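Local structure of putative HpcE protein (Mycolicibacterium smegmatis, 6V77) at residues Ile201-Val206 against Arg249-Leu255. The protein is a putative HpcE protein of the fumarylacetoacetate hydrolase (FAH) family, built on a fold rich in beta strands and carrying a bound zinc ion. Numbering follows the deposited sequence. Where two conformers were deposited one is given.
Sequences INGETV and RNPKRFL
The guanidinium of Arg253 has Ile201 CD1 over one face, while Asn202 ND2 and, in the conformer given, Glu204 OE2 lie at its edge, near the plane. In that conformer the Glu204 carboxylate, turned 40° from this guanidinium, makes at most a long, doubtful salt bridge, OE2 to Arg253 NH1 at 3.7 Å. At the other end nitrogen, Arg253 NH2 lies 3.6 Å from Ile201 CG2. With CG anti to the backbone N (chi1 176°), the extended chain carries the guanidinium alongside Ile201, running the opposite way. The Arg249 guanidinium carries Val206 CG1 off-centre on one face and Val206 O at its edge, in plane; its NH2 gives that oxygen a weak, bent hydrogen bond (2.7 Å, 126°). Arg249 NE also donates a hydrogen bond to Gly244 O, its stronger polar partner. Deeper in, Ile201 CD1 meets Leu255 CD2 at 4.0 Å, and Trp120 of strand 118-128 touches both residues as well as Val206 and Arg253. Asn202 ND2 is hydrogen-bonded to Asp259 OD1 and its OD1 to Glu260 N. The arrangement is that of a two-residue beta hairpin with a type I' turn, Ile201 to Glu204, joining strands 196-201 and 204-210, with Ile201, Glu204 and Val206 turned toward the loop that precedes strand 260-265 of the same sheet.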
# COMPACT_ATOMS: atom_id res chain seq x y z
N ILE B 201 28.76 3.52 -6.33
CA ILE B 201 28.74 2.27 -7.07
C ILE B 201 30.19 1.88 -7.32
O ILE B 201 30.95 2.67 -7.89
CB ILE B 201 27.99 2.39 -8.41
CG1 ILE B 201 26.52 2.74 -8.15
CG2 ILE B 201 28.11 1.09 -9.19
CD1 ILE B 201 25.74 2.89 -9.42
N ASN B 202 30.57 0.69 -6.84
CA ASN B 202 31.94 0.21 -6.94
C ASN B 202 32.92 1.26 -6.44
O ASN B 202 34.00 1.47 -7.00
CB ASN B 202 32.23 -0.22 -8.38
CG ASN B 202 31.22 -1.23 -8.87
OD1 ASN B 202 30.71 -2.03 -8.09
ND2 ASN B 202 30.92 -1.20 -10.17
N GLY B 203 32.53 1.96 -5.37
CA GLY B 203 33.40 2.93 -4.73
C GLY B 203 33.43 4.32 -5.33
O GLY B 203 34.17 5.18 -4.83
N GLU B 204 32.64 4.58 -6.37
CA GLU B 204 32.58 5.89 -7.02
C GLU B 204 31.28 6.56 -6.63
O GLU B 204 30.21 5.96 -6.75
CB GLU B 204 32.67 5.73 -8.54
CG GLU B 204 32.01 6.84 -9.36
CD GLU B 204 31.82 6.47 -10.84
OE1 GLU B 204 32.33 5.41 -11.27
OE2 GLU B 204 31.15 7.23 -11.57
N THR B 205 31.35 7.82 -6.16
CA THR B 205 30.13 8.51 -5.77
C THR B 205 29.24 8.71 -6.99
O THR B 205 29.72 9.13 -8.05
CB THR B 205 30.42 9.87 -5.11
OG1 THR B 205 31.24 9.68 -3.96
CG2 THR B 205 29.12 10.54 -4.67
N VAL B 206 27.96 8.38 -6.84
CA VAL B 206 26.96 8.68 -7.85
C VAL B 206 25.85 9.58 -7.34
O VAL B 206 25.19 10.25 -8.16
CB VAL B 206 26.36 7.38 -8.44
CG1 VAL B 206 27.43 6.62 -9.25
CG2 VAL B 206 25.79 6.52 -7.33
N ARG B 249 21.95 10.38 -16.37
CA ARG B 249 23.32 10.56 -16.84
C ARG B 249 23.38 10.50 -18.36
O ARG B 249 22.46 10.00 -19.02
CB ARG B 249 24.21 9.49 -16.20
CG ARG B 249 24.23 9.70 -14.68
CD ARG B 249 24.88 8.62 -13.86
NE ARG B 249 25.03 9.10 -12.49
CZ ARG B 249 26.10 9.74 -12.01
NH1 ARG B 249 27.17 9.96 -12.78
NH2 ARG B 249 26.10 10.15 -10.74
N ASN B 250 24.46 11.03 -18.92
CA ASN B 250 24.73 10.90 -20.35
C ASN B 250 26.07 10.21 -20.55
O ASN B 250 27.11 10.82 -20.22
CB ASN B 250 24.73 12.28 -21.02
CG ASN B 250 23.39 12.99 -20.86
OD1 ASN B 250 23.27 13.98 -20.14
ND2 ASN B 250 22.37 12.48 -21.54
N PRO B 251 26.12 8.96 -21.03
CA PRO B 251 24.93 8.17 -21.37
C PRO B 251 24.20 7.66 -20.12
O PRO B 251 24.73 7.76 -19.00
CB PRO B 251 25.51 7.01 -22.16
CG PRO B 251 26.81 6.76 -21.49
CD PRO B 251 27.34 8.13 -21.10
N LYS B 252 22.99 7.15 -20.30
CA LYS B 252 22.30 6.55 -19.16
C LYS B 252 23.08 5.34 -18.68
O LYS B 252 23.70 4.62 -19.47
CB LYS B 252 20.87 6.17 -19.55
CG LYS B 252 19.97 7.36 -19.84
CD LYS B 252 18.62 6.90 -20.40
CE LYS B 252 17.55 7.98 -20.26
NZ LYS B 252 18.05 9.35 -20.58
N ARG B 253 23.09 5.14 -17.36
CA ARG B 253 23.81 4.03 -16.75
C ARG B 253 22.88 3.33 -15.78
O ARG B 253 22.20 3.99 -15.01
CB ARG B 253 25.05 4.52 -15.99
CG ARG B 253 25.80 3.43 -15.25
CD ARG B 253 26.73 4.03 -14.21
NE ARG B 253 27.61 3.01 -13.65
CZ ARG B 253 28.61 3.26 -12.81
NH1 ARG B 253 28.86 4.50 -12.41
NH2 ARG B 253 29.35 2.26 -12.36
N PHE B 254 22.85 2.00 -15.81
CA PHE B 254 22.02 1.28 -14.86
C PHE B 254 22.84 0.22 -14.15
O PHE B 254 23.98 -0.10 -14.54
CB PHE B 254 20.79 0.68 -15.58
CG PHE B 254 19.95 1.73 -16.22
CD1 PHE B 254 19.19 2.59 -15.44
CD2 PHE B 254 19.96 1.92 -17.59
CE1 PHE B 254 18.43 3.60 -16.01
CE2 PHE B 254 19.19 2.92 -18.18
CZ PHE B 254 18.42 3.76 -17.37
N LEU B 255 22.27 -0.32 -13.08
CA LEU B 255 22.98 -1.33 -12.31
C LEU B 255 23.24 -2.57 -13.17
O LEU B 255 22.40 -2.97 -13.99
CB LEU B 255 22.19 -1.68 -11.05
CG LEU B 255 22.19 -0.52 -10.06
CD1 LEU B 255 20.97 -0.64 -9.11
CD2 LEU B 255 23.51 -0.45 -9.31